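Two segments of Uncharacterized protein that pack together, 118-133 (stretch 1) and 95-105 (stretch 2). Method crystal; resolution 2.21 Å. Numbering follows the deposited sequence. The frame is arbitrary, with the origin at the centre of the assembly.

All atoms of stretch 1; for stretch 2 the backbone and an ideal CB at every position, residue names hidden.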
# COMPACT_ATOMS: atom_id res chain seq x y z
N ASP B 118 -17.41 11.95 11.44
CA ASP B 118 -16.38 12.68 12.18
C ASP B 118 -15.00 12.51 11.53
O ASP B 118 -14.35 11.44 11.64
CB ASP B 118 -16.36 12.20 13.65
CG ASP B 118 -15.25 12.85 14.49
OD1 ASP B 118 -14.40 13.58 13.95
OD2 ASP B 118 -15.25 12.63 15.73
N LEU B 119 -14.56 13.58 10.87
CA LEU B 119 -13.29 13.64 10.17
C LEU B 119 -12.06 13.42 11.05
O LEU B 119 -11.08 12.91 10.57
CB LEU B 119 -13.16 14.99 9.49
CG LEU B 119 -12.07 15.09 8.44
CD1 LEU B 119 -12.20 13.99 7.39
CD2 LEU B 119 -12.16 16.50 7.84
N THR B 120 -12.10 13.84 12.31
CA THR B 120 -11.01 13.58 13.26
C THR B 120 -10.80 12.06 13.40
O THR B 120 -9.66 11.57 13.37
CB THR B 120 -11.26 14.26 14.66
OG1 THR B 120 -11.63 15.63 14.48
CG2 THR B 120 -10.01 14.20 15.53
N GLN B 121 -11.89 11.32 13.53
CA GLN B 121 -11.82 9.87 13.69
C GLN B 121 -11.47 9.14 12.38
O GLN B 121 -10.72 8.16 12.39
CB GLN B 121 -13.12 9.31 14.29
CG GLN B 121 -12.91 8.03 15.08
CD GLN B 121 -11.87 8.17 16.20
OE1 GLN B 121 -11.72 9.25 16.80
NE2 GLN B 121 -11.14 7.08 16.49
N ILE B 122 -12.01 9.62 11.27
CA ILE B 122 -11.63 9.12 9.95
C ILE B 122 -10.13 9.30 9.73
O ILE B 122 -9.47 8.41 9.21
CB ILE B 122 -12.52 9.75 8.85
CG1 ILE B 122 -13.96 9.18 8.95
CG2 ILE B 122 -11.93 9.55 7.43
CD1 ILE B 122 -15.04 10.03 8.29
N LEU B 123 -9.59 10.42 10.18
CA LEU B 123 -8.17 10.68 10.03
C LEU B 123 -7.32 9.87 11.00
O LEU B 123 -6.22 9.43 10.65
CB LEU B 123 -7.85 12.19 10.14
CG LEU B 123 -8.18 13.08 8.91
CD1 LEU B 123 -8.09 14.58 9.21
CD2 LEU B 123 -7.32 12.72 7.71
N ALA B 124 -7.84 9.65 12.21
CA ALA B 124 -7.08 8.93 13.21
C ALA B 124 -6.94 7.45 12.84
O ALA B 124 -5.86 6.88 12.99
CB ALA B 124 -7.69 9.10 14.61
N GLU B 125 -8.02 6.86 12.34
CA GLU B 125 -7.98 5.43 11.96
C GLU B 125 -6.90 5.13 10.92
O GLU B 125 -6.08 4.23 11.13
CB GLU B 125 -9.35 4.93 11.50
CG GLU B 125 -10.36 4.74 12.62
CD GLU B 125 -9.71 4.19 13.88
OE1 GLU B 125 -9.26 3.02 13.84
OE2 GLU B 125 -9.66 4.92 14.90
N ALA B 126 -6.89 5.89 9.82
CA ALA B 126 -5.86 5.77 8.78
C ALA B 126 -4.44 5.89 9.34
O ALA B 126 -3.62 4.99 9.16
CB ALA B 126 -6.10 6.81 7.70
N GLN B 127 -4.16 6.98 10.04
CA GLN B 127 -2.89 7.23 10.72
C GLN B 127 -2.43 6.08 11.63
O GLN B 127 -1.25 5.99 12.00
CB GLN B 127 -2.97 8.55 11.52
CG GLN B 127 -3.12 9.76 10.60
CD GLN B 127 -3.38 11.06 11.31
OE1 GLN B 127 -3.54 11.10 12.54
NE2 GLN B 127 -3.42 12.15 10.55
N ASN B 128 -3.36 5.18 11.96
CA ASN B 128 -3.09 4.03 12.82
C ASN B 128 -2.90 2.68 12.09
O ASN B 128 -2.69 1.67 12.77
CB ASN B 128 -4.21 3.89 13.86
CG ASN B 128 -4.01 4.81 15.07
OD1 ASN B 128 -2.97 5.49 15.24
ND2 ASN B 128 -5.02 4.84 15.93
N ALA B 129 -2.93 2.70 10.75
CA ALA B 129 -3.23 1.51 9.87
C ALA B 129 -2.18 0.41 9.49
O ALA B 129 -2.53 -0.78 9.34
CB ALA B 129 -3.93 1.98 8.59
N GLY B 130 -0.93 0.79 9.27
CA GLY B 130 0.05 -0.15 8.67
C GLY B 130 0.39 -1.53 9.28
O GLY B 130 0.95 -2.38 8.60
N LYS B 131 0.06 -1.76 10.55
CA LYS B 131 0.56 -2.99 11.21
C LYS B 131 -0.46 -4.13 11.22
O LYS B 131 -1.66 -3.94 10.98
CB LYS B 131 1.10 -2.71 12.61
CG LYS B 131 1.89 -1.43 12.72
CD LYS B 131 3.37 -1.67 12.66
CE LYS B 131 4.09 -0.50 13.29
NZ LYS B 131 5.52 -0.49 12.93
N LYS B 132 0.05 -5.31 11.52
CA LYS B 132 -0.64 -6.56 11.22
C LYS B 132 -0.67 -7.48 12.44
O LYS B 132 -1.32 -8.52 12.40
CB LYS B 132 0.06 -7.29 10.06
CG LYS B 132 0.69 -6.40 8.93
CD LYS B 132 -0.34 -5.89 8.01
CE LYS B 132 0.10 -4.65 7.28
NZ LYS B 132 -1.10 -3.86 7.03
N GLY B 133 0.03 -7.09 13.52
CA GLY B 133 0.27 -7.97 14.67
C GLY B 133 1.38 -8.96 14.37
O GLY B 133 1.30 -10.14 14.79
N UNK B 95 -8.16 20.37 2.66
CA UNK B 95 -7.14 19.45 2.11
C UNK B 95 -6.31 18.83 3.23
O UNK B 95 -5.64 19.55 4.01
CB UNK B 95 -6.22 20.18 1.13
N UNK B 96 -6.35 17.50 3.31
CA UNK B 96 -5.72 16.78 4.43
C UNK B 96 -4.72 15.74 3.95
O UNK B 96 -5.10 14.69 3.39
CB UNK B 96 -6.79 16.10 5.29
N UNK B 97 -3.44 16.03 4.19
CA UNK B 97 -2.35 15.10 3.95
C UNK B 97 -2.36 14.07 5.06
O UNK B 97 -2.10 14.39 6.23
CB UNK B 97 -1.00 15.82 3.87
N UNK B 98 -2.64 12.82 4.71
CA UNK B 98 -2.84 11.84 5.76
C UNK B 98 -1.55 11.09 5.96
O UNK B 98 -1.09 10.37 5.08
CB UNK B 98 -3.99 10.88 5.43
N UNK B 99 -0.94 11.29 7.13
CA UNK B 99 0.30 10.61 7.44
C UNK B 99 0.01 9.15 7.77
O UNK B 99 -0.08 8.76 8.93
CB UNK B 99 1.02 11.30 8.60
N UNK B 100 -0.12 8.35 6.72
CA UNK B 100 -0.58 6.97 6.82
C UNK B 100 -0.13 6.18 5.60
O UNK B 100 0.04 6.78 4.53
CB UNK B 100 -2.10 6.91 6.96
N UNK B 101 0.05 4.85 5.73
CA UNK B 101 0.45 4.12 4.55
C UNK B 101 -0.67 4.12 3.53
O UNK B 101 -1.84 4.23 3.90
CB UNK B 101 0.85 2.69 4.91
N UNK B 102 -0.28 4.03 2.25
CA UNK B 102 -1.16 4.19 1.13
C UNK B 102 -2.38 3.21 1.11
O UNK B 102 -3.54 3.68 1.13
CB UNK B 102 -0.34 4.02 -0.15
N UNK B 103 -2.12 1.90 1.03
CA UNK B 103 -3.21 0.92 0.95
C UNK B 103 -4.04 0.89 2.25
O UNK B 103 -5.26 1.13 2.25
CB UNK B 103 -2.64 -0.47 0.66
N UNK B 104 -3.34 0.61 3.35
CA UNK B 104 -3.96 0.43 4.64
C UNK B 104 -4.58 1.70 5.21
O UNK B 104 -5.66 1.63 5.75
CB UNK B 104 -2.92 -0.12 5.62
N UNK B 105 -3.92 2.84 5.08
CA UNK B 105 -4.54 4.13 5.47
C UNK B 105 -5.85 4.40 4.74
O UNK B 105 -6.89 4.63 5.36
CB UNK B 105 -3.57 5.28 5.20

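Position 95 lies on extended backbone, and its ideal CB has nothing of stretch 1 within 5.5 Å. The deposited residue is Tyr 95, which makes no contact with the helix.

Position 96 is also extended, and its CA-to-CB bond points toward stretch 1. The ideal CB is 4.2 Å from Leu 123 CD2, and Leu 119 lies one turn earlier in the helix. A medium or large side chain could reach both leucines, whether aliphatic or a ring. The residue is His 96. Its NE2 is 3.4 Å from Leu 119 CD2, and its ND1 is 4.1 Å from Leu 123 CD1. Both methyls approach the ring obliquely.

Position 97 points away from stretch 1, as the alternation of a strand predicts. Many residues would fit. It is Leu 97, which plays no part in this contact.

Position 98 points sideways, but its ideal CB is 4.4 Å from Leu 123 CD2 and 5.1 Å from Ala 126 CB. The surroundings are largely apolar, with the Gln 127 amide nearby. The extended backbone suits a branched aliphatic residue, though others could fit. It is Val 98, chi1 t. Its CG2 packs 3.7 Å from Leu 123 CD2, and its CG1 lies 3.9 Å from Ala 126 CB.

Position 99 also points sideways, with its ideal CB 4.9 Å from Gln 127 CG. Stretch 1 comes no nearer to the ideal CB, so a side chain could turn away from it, and polar or charged residues are possible. It is Asp 99. Its carboxylate leads away and is hydrogen-bonded elsewhere in the structure. The backbone makes the nearer contact: Asp 99 O is 3.6 Å from Gln 127 CG.

Position 100 points toward stretch 1. The ideal CB is already 3.3 Å from Ala 126 O and 3.7 Å from Gln 127 N. Such tight spacing favours a small side chain. Ala 100 fits, its CB 4.0 Å from Ala 126 CB.

Position 101 points toward stretch 1, with its ideal CB 4.8 Å from Gly 130 CA. It precedes a helix, and its phi of -68° is compatible with proline; a small polar capping residue would also be plausible. It is Pro 101. Its CG sits 3.6 Å from Gly 130 N, and a CB on that glycine would come within 3.2 Å of the same CG.

Positions 102 and 103 are helical and out of reach of stretch 1. They are Leu 102 and Val 103.

Position 104 points toward stretch 1. Its ideal CB is 3.8 Å from Ala 129 CB and 4.4 Å from Lys 132 NZ. The nearby amine favours an acidic residue, although a neutral acceptor could also serve. It is Glu 104. Its OE2 accepts a hydrogen bond from Lys 132 NZ at 3.1 Å, within a salt bridge.

Position 105 has its ideal CB only 2.4 Å from the carbonyl O of position 101, a clash that favours glycine. Gly 105 avoids this clash. Its CA is 3.9 Å from Ala 126 CA, and its O is 3.3 Å from Ala 126 CB.

Stretch 2, residues 95-105: YHLVDAPLVEG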
# COMPACT_ATOMS: atom_id res chain seq x y z
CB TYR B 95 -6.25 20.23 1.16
CG TYR B 95 -5.20 19.46 0.36
CD1 TYR B 95 -5.40 19.24 -1.01
CD2 TYR B 95 -3.96 19.06 0.92
CE1 TYR B 95 -4.45 18.61 -1.78
CE2 TYR B 95 -2.99 18.42 0.12
CZ TYR B 95 -3.27 18.21 -1.23
OH TYR B 95 -2.40 17.61 -2.08
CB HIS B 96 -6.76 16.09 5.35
CG HIS B 96 -8.03 16.87 5.58
ND1 HIS B 96 -8.19 17.75 6.62
CD2 HIS B 96 -9.21 16.87 4.91
CE1 HIS B 96 -9.40 18.27 6.58
NE2 HIS B 96 -10.04 17.75 5.55
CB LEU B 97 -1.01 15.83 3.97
CG LEU B 97 -0.70 16.82 2.86
CD1 LEU B 97 0.52 17.66 3.22
CD2 LEU B 97 -0.52 16.11 1.52
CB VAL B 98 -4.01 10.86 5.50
CG1 VAL B 98 -4.46 10.18 6.81
CG2 VAL B 98 -5.19 11.57 4.85
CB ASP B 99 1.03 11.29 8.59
CG ASP B 99 2.51 11.05 8.54
OD1 ASP B 99 2.91 9.96 8.08
OD2 ASP B 99 3.28 11.93 8.95
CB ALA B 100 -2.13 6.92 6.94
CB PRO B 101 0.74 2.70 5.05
CG PRO B 101 0.09 2.58 6.36
CD PRO B 101 -0.13 3.97 6.91
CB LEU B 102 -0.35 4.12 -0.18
CG LEU B 102 -1.16 4.26 -1.47
CD1 LEU B 102 -1.91 5.63 -1.62
CD2 LEU B 102 -0.33 3.98 -2.69
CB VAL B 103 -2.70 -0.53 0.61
CG1 VAL B 103 -3.90 -1.53 0.57
CG2 VAL B 103 -1.94 -0.55 -0.73
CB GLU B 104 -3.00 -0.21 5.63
CG GLU B 104 -2.45 -1.59 5.17
CD GLU B 104 -1.12 -1.48 4.38
OE1 GLU B 104 -0.78 -0.40 3.84
OE2 GLU B 104 -0.41 -2.49 4.31
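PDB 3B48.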